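Local coordinates for fucolectin-related protein (Streptococcus pneumoniae, PDB 2WMF) that probably hydrolyses fucosylated blood-group antigen carbohydrates of the host as a family 98 glycoside hydrolase, at residues Q109-G123 with Y140-I154. Residues are numbered along the deposited sequence; the frame is centred on the assembly and turned at random.
Sequences QSLNIPVFLVIMSAG and YSVLKGVLNIENYWI
Strands 115-121 and 143-149 pair in parallel as third and fourth staves of the eight-stranded (beta/alpha)8 barrel, the two strands of a right-handed beta-alpha-beta crossover through helix 130-139. The ladder starts just before strand 143-149, where Val142 O accepts from Val115 N; then Lys144 N binds Val115 O, Leu117 N Gly145 O, Leu147 N Leu117 O, and Ile149 N Met120 O. A beta bulge between Val118 and Met120 shifts the register: Ile119 N binds Leu147 O, and Met120 N adds a weak bond to the same oxygen.

Phe116, Val118, Leu147 and Ile149 share the face expected to line the barrel interior, where Leu147 CD1 lies 3.5 Å from Phe116 CB. Lys144 CB sits over one face of the Phe116 ring, toward its rim, in a CH-pi contact (3.9 Å to the centroid). Phe116 CD1 packs 3.4 Å from Gly145 C; a CB on Gly145 would strike Phe116 CE1 and, at phi 155°, the preceding carbonyl O. The Lys144 chain folds back, and NZ donates to Val142 O (3.2 Å) from the face of its plane opposite Val115 N. On the helix-facing side, Leu143 CD1 meets Leu117 CG at 3.8 Å, the side chains crossing at about a right angle. Flexible Met120 crosses the Asn148 amide obliquely, with CB 3.5 Å from Asn148 OD1 and SD and CE near ND2.

At the strands' N-terminal end, Gln109, with CG anti to N (chi1 -171°), turns its amide to the loop: OE1 accepts from Val142 N and NE2 donates to Ser141 OG (2.9 Å, nearly straight). At the C-terminal end, the small hydroxyl of Ser121 donates to Ile149 O (2.7 Å). Asn151 OD1 accepts from Gly123 N and ND2 donates to Asn148 OD1, tying loop to strand end.

Strand 74-79 continues the sheet beside 115-121, and 176-180 beside 143-149; helix 159-172 packs on Ile119 and Met120, and Glu150 forms a salt bridge with Lys212.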
ATOM      1  N   GLN A 109     -13.183 -20.805 -11.709  1.00 14.73           N
ATOM      2  CA  GLN A 109     -12.744 -21.471 -12.960  1.00 15.42           C
ATOM      3  C   GLN A 109     -13.812 -21.310 -14.036  1.00 15.79           C
ATOM      4  O   GLN A 109     -13.479 -21.000 -15.177  1.00 15.25           O
ATOM      5  CB  GLN A 109     -12.432 -22.941 -12.711  1.00 15.15           C
ATOM      6  CG  GLN A 109     -11.768 -23.625 -13.879  1.00 15.51           C
ATOM      7  CD  GLN A 109     -10.345 -23.215 -14.068  1.00 16.40           C
ATOM      8  OE1 GLN A 109      -9.545 -23.201 -13.118  1.00 15.49           O
ATOM      9  NE2 GLN A 109      -9.983 -22.911 -15.332  1.00 17.73           N
ATOM     10  N   SER A 110     -15.083 -21.469 -13.666  1.00 16.47           N
ATOM     11  CA  SER A 110     -16.175 -21.320 -14.647  1.00 17.40           C
ATOM     12  C   SER A 110     -16.273 -19.899 -15.262  1.00 18.20           C
ATOM     13  O   SER A 110     -16.684 -19.734 -16.422  1.00 19.10           O
ATOM     14  CB  SER A 110     -17.496 -21.740 -14.022  1.00 18.29           C
ATOM     15  OG  SER A 110     -17.991 -20.731 -13.157  1.00 23.28           O
ATOM     16  N   LEU A 111     -15.862 -18.887 -14.479  1.00 17.24           N
ATOM     17  CA  LEU A 111     -15.856 -17.483 -14.899  1.00 17.99           C
ATOM     18  C   LEU A 111     -14.502 -16.915 -15.352  1.00 17.63           C
ATOM     19  O   LEU A 111     -14.399 -15.734 -15.733  1.00 17.71           O
ATOM     20  CB  LEU A 111     -16.414 -16.620 -13.754  1.00 18.45           C
ATOM     21  CG  LEU A 111     -17.873 -16.890 -13.314  1.00 19.92           C
ATOM     22  CD1 LEU A 111     -18.253 -16.092 -12.048  1.00 20.41           C
ATOM     23  CD2 LEU A 111     -18.843 -16.577 -14.453  1.00 21.42           C
ATOM     24  N   ASN A 112     -13.486 -17.766 -15.365  1.00 17.59           N
ATOM     25  CA  ASN A 112     -12.104 -17.371 -15.673  1.00 17.44           C
ATOM     26  C   ASN A 112     -11.560 -16.212 -14.846  1.00 16.78           C
ATOM     27  O   ASN A 112     -10.836 -15.350 -15.331  1.00 16.49           O
ATOM     28  CB  ASN A 112     -11.848 -17.167 -17.172  1.00 19.77           C
ATOM     29  CG  ASN A 112     -11.092 -18.311 -17.727  1.00 26.61           C
ATOM     30  OD1 ASN A 112      -9.868 -18.444 -17.503  1.00 33.51           O
ATOM     31  ND2 ASN A 112     -11.814 -19.229 -18.355  1.00 31.94           N
ATOM     32  N   ILE A 113     -11.869 -16.262 -13.568  1.00 13.56           N
ATOM     33  CA  ILE A 113     -11.440 -15.182 -12.638  1.00 13.63           C
ATOM     34  C   ILE A 113     -10.178 -15.634 -11.895  1.00 12.94           C
ATOM     35  O   ILE A 113     -10.235 -16.649 -11.210  1.00 12.87           O
ATOM     36  CB  ILE A 113     -12.509 -14.906 -11.591  1.00 13.19           C
ATOM     37  CG1 ILE A 113     -13.786 -14.385 -12.265  1.00 15.26           C
ATOM     38  CG2 ILE A 113     -11.974 -13.888 -10.492  1.00 13.47           C
ATOM     39  CD1 ILE A 113     -14.977 -14.333 -11.329  1.00 14.41           C
ATOM     40  N   PRO A 114      -9.066 -14.875 -11.991  1.00 12.56           N
ATOM     41  CA  PRO A 114      -7.830 -15.263 -11.264  1.00 12.15           C
ATOM     42  C   PRO A 114      -8.005 -15.090  -9.747  1.00 11.51           C
ATOM     43  O   PRO A 114      -8.476 -14.041  -9.306  1.00 10.98           O
ATOM     44  CB  PRO A 114      -6.765 -14.310 -11.821  1.00 12.46           C
ATOM     45  CG  PRO A 114      -7.500 -13.124 -12.303  1.00 15.34           C
ATOM     46  CD  PRO A 114      -8.868 -13.634 -12.777  1.00 12.85           C
ATOM     47  N   VAL A 115      -7.657 -16.118  -8.990  1.00  9.94           N
ATOM     48  CA  VAL A 115      -7.794 -16.090  -7.557  1.00 10.24           C
ATOM     49  C   VAL A 115      -6.550 -16.538  -6.793  1.00 10.41           C
ATOM     50  O   VAL A 115      -5.722 -17.307  -7.295  1.00  9.97           O
ATOM     51  CB  VAL A 115      -9.026 -16.912  -7.091  1.00 10.07           C
ATOM     52  CG1 VAL A 115     -10.344 -16.353  -7.679  1.00 10.74           C
ATOM     53  CG2 VAL A 115      -8.838 -18.426  -7.406  1.00 11.10           C
ATOM     54  N   PHE A 116      -6.442 -16.020  -5.555  1.00 10.25           N
ATOM     55  CA  PHE A 116      -5.490 -16.479  -4.547  1.00 10.02           C
ATOM     56  C   PHE A 116      -6.277 -16.885  -3.288  1.00 10.81           C
ATOM     57  O   PHE A 116      -7.202 -16.199  -2.934  1.00 12.19           O
ATOM     58  CB  PHE A 116      -4.559 -15.309  -4.138  1.00  9.87           C
ATOM     59  CG  PHE A 116      -3.531 -14.945  -5.185  1.00  8.89           C
ATOM     60  CD1 PHE A 116      -2.219 -15.328  -5.043  1.00 10.69           C
ATOM     61  CD2 PHE A 116      -3.890 -14.166  -6.278  1.00 10.16           C
ATOM     62  CE1 PHE A 116      -1.255 -14.974  -5.998  1.00 10.25           C
ATOM     63  CE2 PHE A 116      -2.929 -13.802  -7.263  1.00 10.57           C
ATOM     64  CZ  PHE A 116      -1.623 -14.236  -7.117  1.00  8.92           C
ATOM     65  N   LEU A 117      -5.881 -17.989  -2.656  1.00  9.35           N
ATOM     66  CA  LEU A 117      -6.524 -18.507  -1.449  1.00  9.76           C
ATOM     67  C   LEU A 117      -5.704 -18.123  -0.225  1.00  9.76           C
ATOM     68  O   LEU A 117      -4.499 -18.297  -0.217  1.00  8.96           O
ATOM     69  CB  LEU A 117      -6.624 -20.031  -1.460  1.00 10.56           C
ATOM     70  CG  LEU A 117      -7.270 -20.737  -2.645  1.00 11.40           C
ATOM     71  CD1 LEU A 117      -7.247 -22.259  -2.382  1.00 12.30           C
ATOM     72  CD2 LEU A 117      -8.657 -20.173  -2.855  1.00 13.97           C
ATOM     73  N   VAL A 118      -6.368 -17.610   0.808  1.00  9.43           N
ATOM     74  CA  VAL A 118      -5.729 -17.408   2.117  1.00  9.97           C
ATOM     75  C   VAL A 118      -5.752 -18.757   2.829  1.00  9.64           C
ATOM     76  O   VAL A 118      -6.834 -19.247   3.180  1.00 10.91           O
ATOM     77  CB  VAL A 118      -6.449 -16.368   2.984  1.00 10.14           C
ATOM     78  CG1 VAL A 118      -5.725 -16.231   4.327  1.00 10.00           C
ATOM     79  CG2 VAL A 118      -6.583 -14.987   2.248  1.00 10.52           C
ATOM     80  N   ILE A 119      -4.586 -19.367   2.977  1.00  9.37           N
ATOM     81  CA  ILE A 119      -4.456 -20.693   3.613  1.00  9.84           C
ATOM     82  C   ILE A 119      -3.725 -20.698   4.946  1.00  8.84           C
ATOM     83  O   ILE A 119      -3.693 -21.728   5.615  1.00  9.61           O
ATOM     84  CB  ILE A 119      -3.857 -21.760   2.671  1.00  9.51           C
ATOM     85  CG1 ILE A 119      -2.361 -21.502   2.410  1.00 10.14           C
ATOM     86  CG2 ILE A 119      -4.692 -21.805   1.319  1.00 11.43           C
ATOM     87  CD1 ILE A 119      -1.691 -22.650   1.693  1.00 12.16           C
ATOM     88  N   MET A 120      -3.139 -19.556   5.327  1.00  8.95           N
ATOM     89  CA  MET A 120      -2.458 -19.411   6.598  1.00  9.19           C
ATOM     90  C   MET A 120      -2.804 -18.058   7.229  1.00  8.69           C
ATOM     91  O   MET A 120      -2.864 -17.062   6.527  1.00  8.58           O
ATOM     92  CB  MET A 120      -0.923 -19.464   6.433  1.00  9.20           C
ATOM     93  CG  MET A 120      -0.306 -20.833   6.087  1.00  9.74           C
ATOM     94  SD  MET A 120       1.469 -20.750   5.912  1.00 10.06           S
ATOM     95  CE  MET A 120       2.003 -20.739   7.631  1.00 10.68           C
ATOM     96  N   SER A 121      -3.095 -18.075   8.543  1.00  8.19           N
ATOM     97  CA  SER A 121      -3.323 -16.848   9.289  1.00  9.43           C
ATOM     98  C   SER A 121      -3.320 -17.095  10.803  1.00  9.08           C
ATOM     99  O   SER A 121      -3.625 -18.199  11.264  1.00 10.44           O
ATOM    100  CB  SER A 121      -4.659 -16.224   8.904  1.00  8.84           C
ATOM    101  OG  SER A 121      -4.777 -14.910   9.434  1.00 10.66           O
ATOM    102  N   ALA A 122      -2.919 -16.061  11.526  1.00  9.33           N
ATOM    103  CA  ALA A 122      -3.069 -15.969  12.978  1.00 10.16           C
ATOM    104  C   ALA A 122      -2.556 -17.228  13.705  1.00 10.30           C
ATOM    105  O   ALA A 122      -3.225 -17.764  14.602  1.00  9.51           O
ATOM    106  CB  ALA A 122      -4.531 -15.648  13.336  1.00 12.04           C
ATOM    107  N   GLY A 123      -1.342 -17.676  13.344  1.00  9.44           N
ATOM    108  CA  GLY A 123      -0.663 -18.718  14.076  1.00 10.12           C
ATOM    109  C   GLY A 123      -1.090 -20.140  13.822  1.00 10.03           C
ATOM    110  O   GLY A 123      -0.525 -21.080  14.427  1.00 11.18           O
ATOM    111  N   TYR A 140      -6.887 -26.468 -11.331  1.00 14.68           N
ATOM    112  CA  TYR A 140      -7.455 -25.149 -11.557  1.00 15.02           C
ATOM    113  C   TYR A 140      -6.414 -24.167 -12.118  1.00 14.12           C
ATOM    114  O   TYR A 140      -5.540 -23.679 -11.376  1.00 13.80           O
ATOM    115  CB  TYR A 140      -8.021 -24.601 -10.239  1.00 14.47           C
ATOM    116  CG  TYR A 140      -9.175 -25.410  -9.687  1.00 14.49           C
ATOM    117  CD1 TYR A 140     -10.424 -25.396 -10.338  1.00 14.41           C
ATOM    118  CD2 TYR A 140      -9.010 -26.263  -8.591  1.00 13.91           C
ATOM    119  CE1 TYR A 140     -11.477 -26.139  -9.872  1.00 14.29           C
ATOM    120  CE2 TYR A 140     -10.085 -27.036  -8.110  1.00 13.33           C
ATOM    121  CZ  TYR A 140     -11.313 -26.964  -8.782  1.00 14.35           C
ATOM    122  OH  TYR A 140     -12.371 -27.700  -8.332  1.00 16.56           O
ATOM    123  N   SER A 141      -6.545 -23.835 -13.402  1.00 13.54           N
ATOM    124  CA  SER A 141      -5.674 -22.836 -14.020  1.00 13.71           C
ATOM    125  C   SER A 141      -5.888 -21.426 -13.406  1.00 13.06           C
ATOM    126  O   SER A 141      -4.990 -20.593 -13.457  1.00 14.08           O
ATOM    127  CB  SER A 141      -5.876 -22.785 -15.554  1.00 14.58           C
ATOM    128  OG  SER A 141      -7.160 -22.353 -15.906  1.00 14.90           O
ATOM    129  N   VAL A 142      -7.085 -21.175 -12.877  1.00 12.35           N
ATOM    130  CA  VAL A 142      -7.368 -19.852 -12.234  1.00 11.63           C
ATOM    131  C   VAL A 142      -6.673 -19.687 -10.874  1.00 11.28           C
ATOM    132  O   VAL A 142      -6.611 -18.573 -10.367  1.00 10.79           O
ATOM    133  CB  VAL A 142      -8.880 -19.548 -12.056  1.00 12.54           C
ATOM    134  CG1 VAL A 142      -9.593 -19.440 -13.419  1.00 11.64           C
ATOM    135  CG2 VAL A 142      -9.542 -20.540 -11.153  1.00 12.81           C
ATOM    136  N   LEU A 143      -6.180 -20.767 -10.283  1.00 11.38           N
ATOM    137  CA  LEU A 143      -5.526 -20.678  -8.975  1.00 10.52           C
ATOM    138  C   LEU A 143      -4.110 -20.134  -9.184  1.00 11.11           C
ATOM    139  O   LEU A 143      -3.240 -20.836  -9.645  1.00 11.23           O
ATOM    140  CB  LEU A 143      -5.514 -22.020  -8.257  1.00 11.12           C
ATOM    141  CG  LEU A 143      -4.848 -22.028  -6.870  1.00 11.56           C
ATOM    142  CD1 LEU A 143      -5.472 -20.925  -5.948  1.00 12.38           C
ATOM    143  CD2 LEU A 143      -4.837 -23.423  -6.185  1.00 12.13           C
ATOM    144  N   LYS A 144      -3.894 -18.884  -8.775  1.00 10.30           N
ATOM    145  CA  LYS A 144      -2.651 -18.170  -9.029  1.00 10.02           C
ATOM    146  C   LYS A 144      -1.668 -18.203  -7.875  1.00  9.29           C
ATOM    147  O   LYS A 144      -0.495 -17.891  -8.058  1.00  9.62           O
ATOM    148  CB  LYS A 144      -2.931 -16.695  -9.427  1.00 10.44           C
ATOM    149  CG  LYS A 144      -3.880 -16.540 -10.619  1.00 11.72           C
ATOM    150  CD  LYS A 144      -3.270 -17.237 -11.846  1.00 15.68           C
ATOM    151  CE  LYS A 144      -3.980 -16.857 -13.104  1.00 20.31           C
ATOM    152  NZ  LYS A 144      -5.337 -17.125 -12.923  1.00 25.89           N
ATOM    153  N   GLY A 145      -2.101 -18.665  -6.713  1.00  9.36           N
ATOM    154  CA  GLY A 145      -1.243 -18.694  -5.539  1.00  9.44           C
ATOM    155  C   GLY A 145      -2.030 -18.668  -4.255  1.00  9.49           C
ATOM    156  O   GLY A 145      -3.257 -18.845  -4.234  1.00  9.57           O
ATOM    157  N   VAL A 146      -1.298 -18.426  -3.166  1.00  9.14           N
ATOM    158  CA  VAL A 146      -1.879 -18.472  -1.826  1.00  9.13           C
ATOM    159  C   VAL A 146      -1.288 -17.348  -0.962  1.00  9.07           C
ATOM    160  O   VAL A 146      -0.225 -16.826  -1.270  1.00  8.46           O
ATOM    161  CB  VAL A 146      -1.673 -19.830  -1.129  1.00  9.07           C
ATOM    162  CG1 VAL A 146      -2.347 -20.921  -1.960  1.00 10.17           C
ATOM    163  CG2 VAL A 146      -0.186 -20.156  -0.873  1.00 10.48           C
ATOM    164  N   LEU A 147      -1.974 -17.054   0.136  1.00  8.44           N
ATOM    165  CA  LEU A 147      -1.590 -16.006   1.075  1.00  8.65           C
ATOM    166  C   LEU A 147      -1.470 -16.534   2.506  1.00  8.63           C
ATOM    167  O   LEU A 147      -2.259 -17.397   2.939  1.00  9.51           O
ATOM    168  CB  LEU A 147      -2.611 -14.897   1.082  1.00  9.81           C
ATOM    169  CG  LEU A 147      -2.738 -14.086  -0.211  1.00  9.36           C
ATOM    170  CD1 LEU A 147      -4.117 -14.238  -0.842  1.00 12.98           C
ATOM    171  CD2 LEU A 147      -2.347 -12.610   0.069  1.00 12.74           C
ATOM    172  N   ASN A 148      -0.454 -15.996   3.196  1.00  9.15           N
ATOM    173  CA  ASN A 148      -0.307 -16.093   4.628  1.00  9.06           C
ATOM    174  C   ASN A 148      -0.450 -14.654   5.127  1.00  8.04           C
ATOM    175  O   ASN A 148       0.286 -13.760   4.681  1.00  9.31           O
ATOM    176  CB  ASN A 148       1.082 -16.618   4.950  1.00  9.32           C
ATOM    177  CG  ASN A 148       1.367 -16.746   6.439  1.00  9.91           C
ATOM    178  OD1 ASN A 148       0.528 -16.413   7.276  1.00  9.10           O
ATOM    179  ND2 ASN A 148       2.558 -17.257   6.775  1.00 11.50           N
ATOM    180  N   ILE A 149      -1.370 -14.438   6.049  1.00  8.49           N
ATOM    181  CA  ILE A 149      -1.692 -13.089   6.519  1.00  8.69           C
ATOM    182  C   ILE A 149      -1.740 -13.031   8.032  1.00  9.52           C
ATOM    183  O   ILE A 149      -2.491 -13.781   8.623  1.00 10.16           O
ATOM    184  CB  ILE A 149      -3.086 -12.620   5.952  1.00  8.14           C
ATOM    185  CG1 ILE A 149      -3.112 -12.639   4.424  1.00  9.31           C
ATOM    186  CG2 ILE A 149      -3.405 -11.171   6.410  1.00 10.71           C
ATOM    187  CD1 ILE A 149      -4.444 -12.177   3.797  1.00 11.16           C
ATOM    188  N   GLU A 150      -0.930 -12.144   8.630  1.00  9.24           N
ATOM    189  CA  GLU A 150      -1.101 -11.668  10.024  1.00  8.87           C
ATOM    190  C   GLU A 150      -0.749 -12.690  11.108  1.00  8.82           C
ATOM    191  O   GLU A 150      -1.570 -13.508  11.479  1.00  8.40           O
ATOM    192  CB  GLU A 150      -2.515 -11.165  10.306  1.00  8.84           C
ATOM    193  CG  GLU A 150      -2.642 -10.487  11.660  1.00  9.30           C
ATOM    194  CD  GLU A 150      -4.094 -10.060  11.921  1.00 11.03           C
ATOM    195  OE1 GLU A 150      -4.709  -9.336  11.080  1.00 11.91           O
ATOM    196  OE2 GLU A 150      -4.643 -10.509  12.957  1.00 14.21           O
ATOM    197  N   ASN A 151       0.436 -12.529  11.692  1.00  9.07           N
ATOM    198  CA  ASN A 151       0.930 -13.411  12.753  1.00  8.85           C
ATOM    199  C   ASN A 151       1.736 -12.702  13.834  1.00  8.92           C
ATOM    200  O   ASN A 151       2.234 -13.346  14.731  1.00  8.76           O
ATOM    201  CB  ASN A 151       1.815 -14.517  12.145  1.00  8.92           C
ATOM    202  CG  ASN A 151       1.103 -15.341  11.107  1.00  8.24           C
ATOM    203  OD1 ASN A 151       0.429 -16.302  11.440  1.00 10.13           O
ATOM    204  ND2 ASN A 151       1.251 -14.954   9.826  1.00  7.30           N
ATOM    205  N   TYR A 152       1.882 -11.384  13.717  1.00  8.84           N
ATOM    206  CA  TYR A 152       2.783 -10.627  14.630  1.00  9.20           C
ATOM    207  C   TYR A 152       2.355 -10.748  16.114  1.00  9.93           C
ATOM    208  O   TYR A 152       3.193 -10.601  17.004  1.00 10.98           O
ATOM    209  CB  TYR A 152       2.944  -9.141  14.166  1.00 10.52           C
ATOM    210  CG  TYR A 152       1.621  -8.521  13.773  1.00  9.78           C
ATOM    211  CD1 TYR A 152       0.673  -8.114  14.735  1.00 11.97           C
ATOM    212  CD2 TYR A 152       1.270  -8.377  12.439  1.00 10.45           C
ATOM    213  CE1 TYR A 152      -0.567  -7.597  14.331  1.00 12.70           C
ATOM    214  CE2 TYR A 152       0.072  -7.887  12.061  1.00 11.00           C
ATOM    215  CZ  TYR A 152      -0.855  -7.478  13.006  1.00 13.10           C
ATOM    216  OH  TYR A 152      -2.090  -7.011  12.543  1.00 15.06           O
ATOM    217  N   TRP A 153       1.077 -11.001  16.361  1.00  9.00           N
ATOM    218  CA  TRP A 153       0.586 -11.115  17.728  1.00  9.70           C
ATOM    219  C   TRP A 153       0.516 -12.537  18.274  1.00 10.26           C
ATOM    220  O   TRP A 153       0.100 -12.759  19.435  1.00 11.46           O
ATOM    221  CB  TRP A 153      -0.777 -10.424  17.873  1.00 10.39           C
ATOM    222  CG  TRP A 153      -1.859 -10.998  16.982  1.00 11.30           C
ATOM    223  CD1 TRP A 153      -2.087 -10.667  15.686  1.00 12.78           C
ATOM    224  CD2 TRP A 153      -2.852 -11.988  17.327  1.00 13.75           C
ATOM    225  NE1 TRP A 153      -3.134 -11.411  15.182  1.00 12.30           N
ATOM    226  CE2 TRP A 153      -3.642 -12.204  16.184  1.00 12.41           C
ATOM    227  CE3 TRP A 153      -3.161 -12.701  18.501  1.00 12.70           C
ATOM    228  CZ2 TRP A 153      -4.718 -13.092  16.170  1.00 11.94           C
ATOM    229  CZ3 TRP A 153      -4.257 -13.586  18.475  1.00 12.89           C
ATOM    230  CH2 TRP A 153      -4.998 -13.794  17.323  1.00 13.00           C
ATOM    231  N   ILE A 154       0.934 -13.492  17.449  1.00  9.44           N
ATOM    232  CA  ILE A 154       0.680 -14.918  17.732  1.00 10.60           C
ATOM    233  C   ILE A 154       1.715 -15.809  17.031  1.00  9.23           C
ATOM    234  O   ILE A 154       1.401 -16.811  16.382  1.00 10.32           O
ATOM    235  CB  ILE A 154      -0.810 -15.258  17.426  1.00 10.28           C
ATOM    236  CG1 ILE A 154      -1.219 -16.642  17.896  1.00 11.59           C
ATOM    237  CG2 ILE A 154      -1.169 -15.047  15.942  1.00 11.65           C
ATOM    238  CD1 ILE A 154      -2.708 -16.713  18.261  1.00 14.76           C
TER
HETATM  239  O   HOH W   1      -7.070 -19.713 -16.759  1.00 31.64           O